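Local coordinates for Two-component sensor histidine kinase (Nostoc sp., PDB 3OLO), which is a two-component sensor histidine kinase whose PAS domain, the part in this structure, probably takes part in sensing signals that control the kinase, at residues A[62-67]-A[82-87]. Sequence-based numbering, arbitrary orientation. Where two conformers were deposited one is given.
Sequences DVDFAL and KTRYRS
Asp62 holds CG anti to its backbone N (chi1 -174°), Thr83 likewise turns OG1 anti to its own N, and Arg84 bends its chain at chi3, so that a carboxylate meets a hydroxyl and, beside it, a guanidinium comes edge-on to Asp64. Thr83 OG1 donates to the syn lone pair of Asp62 OD1 at 2.7 Å. Asp62 OD1 also accepts Asp64 N at 2.9 Å from above the carboxylate plane, closing an Asx turn, while Asp62 OD2 bonds His68 NE2; two donors on OD1 and one on OD2 thus fix the rotation of this buried carboxylate. An alanine in place of Asp62 would probably leave Thr83 OG1 and Asp64 N without their shared acceptor and loosen the turn. Arg84 grips Asp64 side-on, NE to OD2 and NH2 to OD1, both at 3.0 Å, through syn lone pairs; the flat groups lie 26° apart, and the NE bond is nearly straight at 171°. Val63 crosses Arg84 obliquely, CG1 lying over one guanidinium face, 3.7 Å from Arg84 NH2, whereas CG2 reaches Arg86 CB at 3.7 Å and sits over one face of that guanidinium, offset toward its rim. Along the backbone, Val63 N makes a weak bond to Arg84 O (3.0 Å), and Asp62 bridges Tyr85, whose ring packs on strand 92-104. A type I turn from Asp62 to Phe65, opened by an Asx turn, is thereby pinned against strand 78-86, an edge strand within this chain of the antiparallel 2-1-5-4-3 sheet characteristic of the PAS fold.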
loop_
_atom_site.group_PDB
_atom_site.type_symbol
_atom_site.label_atom_id
_atom_site.label_comp_id
_atom_site.label_asym_id
_atom_site.label_seq_id
_atom_site.Cartn_x
_atom_site.Cartn_y
_atom_site.Cartn_z
ATOM N N ASP A 62 -21.306 2.356 -0.930
ATOM C CA ASP A 62 -21.564 2.931 0.385
ATOM C C ASP A 62 -23.061 3.141 0.556
ATOM O O ASP A 62 -23.628 4.110 0.063
ATOM C CB ASP A 62 -20.808 4.250 0.536
ATOM C CG ASP A 62 -20.913 4.831 1.931
ATOM O OD1 ASP A 62 -21.780 4.385 2.712
ATOM O OD2 ASP A 62 -20.127 5.739 2.244
ATOM N N VAL A 63 -23.696 2.204 1.242
ATOM C CA VAL A 63 -25.124 2.266 1.503
ATOM C C VAL A 63 -25.542 3.582 2.147
ATOM O O VAL A 63 -26.636 4.083 1.900
ATOM C CB VAL A 63 -25.552 1.118 2.435
ATOM C CG1 VAL A 63 -27.046 1.198 2.728
ATOM C CG2 VAL A 63 -25.209 -0.214 1.804
ATOM N N ASP A 64 -24.678 4.140 2.987
ATOM C CA ASP A 64 -25.049 5.324 3.748
ATOM C C ASP A 64 -24.419 6.591 3.197
ATOM O O ASP A 64 -24.286 7.589 3.909
ATOM C CB ASP A 64 -24.680 5.121 5.215
ATOM C CG ASP A 64 -25.485 4.009 5.860
ATOM O OD1 ASP A 64 -26.678 3.857 5.512
ATOM O OD2 ASP A 64 -24.925 3.280 6.701
ATOM N N PHE A 65 -24.059 6.549 1.918
ATOM C CA PHE A 65 -23.317 7.634 1.281
ATOM C C PHE A 65 -23.984 9.004 1.460
ATOM O O PHE A 65 -23.320 9.992 1.754
ATOM C CB PHE A 65 -23.143 7.328 -0.207
ATOM C CG PHE A 65 -22.466 8.424 -0.980
ATOM C CD1 PHE A 65 -23.209 9.449 -1.543
ATOM C CD2 PHE A 65 -21.095 8.421 -1.158
ATOM C CE1 PHE A 65 -22.595 10.455 -2.262
ATOM C CE2 PHE A 65 -20.476 9.421 -1.874
ATOM C CZ PHE A 65 -21.227 10.442 -2.425
ATOM N N ALA A 66 -25.298 9.061 1.284
ATOM C CA ALA A 66 -26.010 10.332 1.358
ATOM C C ALA A 66 -26.140 10.833 2.795
ATOM O O ALA A 66 -26.542 11.968 3.034
ATOM C CB ALA A 66 -27.380 10.210 0.710
ATOM N N LEU A 67 -25.790 9.987 3.755
ATOM C CA LEU A 67 -25.846 10.381 5.158
ATOM C C LEU A 67 -24.641 11.216 5.594
ATOM O O LEU A 67 -24.737 11.981 6.548
ATOM C CB LEU A 67 -25.959 9.145 6.050
ATOM C CG LEU A 67 -27.374 8.625 6.302
ATOM C CD1 LEU A 67 -28.255 8.721 5.056
ATOM C CD2 LEU A 67 -27.304 7.194 6.817
ATOM N N LYS A 82 -17.185 5.431 10.275
ATOM C CA LYS A 82 -17.823 4.162 9.923
ATOM C C LYS A 82 -18.934 4.369 8.917
ATOM O O LYS A 82 -19.689 5.336 8.996
ATOM C CB LYS A 82 -18.471 3.503 11.143
ATOM C CG LYS A 82 -17.611 3.416 12.364
ATOM C CD LYS A 82 -16.692 2.214 12.327
ATOM C CE LYS A 82 -15.546 2.413 13.293
ATOM N NZ LYS A 82 -14.734 3.580 12.865
ATOM N N THR A 83 -19.063 3.435 7.989
ATOM C CA THR A 83 -20.274 3.361 7.204
ATOM C C THR A 83 -20.567 1.898 6.889
ATOM O O THR A 83 -19.818 1.018 7.297
ATOM C CB THR A 83 -20.144 4.199 5.938
ATOM O OG1 THR A 83 -21.442 4.408 5.365
ATOM C CG2 THR A 83 -19.210 3.521 4.938
ATOM N N ARG A 84 -21.669 1.636 6.196
ATOM C CA ARG A 84 -21.987 0.280 5.751
ATOM C C ARG A 84 -21.732 0.180 4.262
ATOM O O ARG A 84 -22.079 1.090 3.514
ATOM C CB ARG A 84 -23.454 -0.058 6.028
ATOM C CG ARG A 84 -23.837 -0.014 7.506
ATOM C CD ARG A 84 -25.295 -0.369 7.701
ATOM N NE ARG A 84 -26.182 0.639 7.132
ATOM C CZ ARG A 84 -27.429 0.404 6.728
ATOM N NH1 ARG A 84 -27.954 -0.817 6.814
ATOM N NH2 ARG A 84 -28.154 1.393 6.225
ATOM N N TYR A 85 -21.109 -0.913 3.841
ATOM C CA TYR A 85 -20.950 -1.223 2.428
ATOM C C TYR A 85 -21.856 -2.371 2.005
ATOM O O TYR A 85 -22.142 -3.268 2.800
ATOM C CB TYR A 85 -19.514 -1.659 2.149
ATOM C CG TYR A 85 -18.496 -0.544 2.034
ATOM C CD1 TYR A 85 -18.824 0.780 2.306
ATOM C CD2 TYR A 85 -17.200 -0.825 1.630
ATOM C CE1 TYR A 85 -17.870 1.797 2.191
ATOM C CE2 TYR A 85 -16.251 0.177 1.502
ATOM C CZ TYR A 85 -16.590 1.484 1.780
ATOM O OH TYR A 85 -15.630 2.473 1.656
ATOM N N ARG A 86 -22.312 -2.338 0.756
ATOM C CA ARG A 86 -22.994 -3.479 0.166
ATOM C C ARG A 86 -22.123 -4.054 -0.929
ATOM O O ARG A 86 -21.674 -3.333 -1.822
ATOM C CB ARG A 86 -24.350 -3.099 -0.418
ATOM C CG ARG A 86 -25.042 -4.278 -1.093
ATOM C CD ARG A 86 -26.309 -3.870 -1.812
ATOM N NE ARG A 86 -27.319 -3.354 -0.893
ATOM C CZ ARG A 86 -27.761 -2.100 -0.874
ATOM N NH1 ARG A 86 -27.294 -1.206 -1.738
ATOM N NH2 ARG A 86 -28.691 -1.743 0.003
ATOM N N SER A 87 -21.886 -5.357 -0.853
ATOM C CA SER A 87 -21.012 -6.024 -1.801
ATOM C C SER A 87 -21.839 -6.511 -2.979
ATOM O O SER A 87 -23.068 -6.492 -2.932
ATOM C CB SER A 87 -20.303 -7.196 -1.138
ATOM O OG SER A 87 -21.229 -8.200 -0.777
#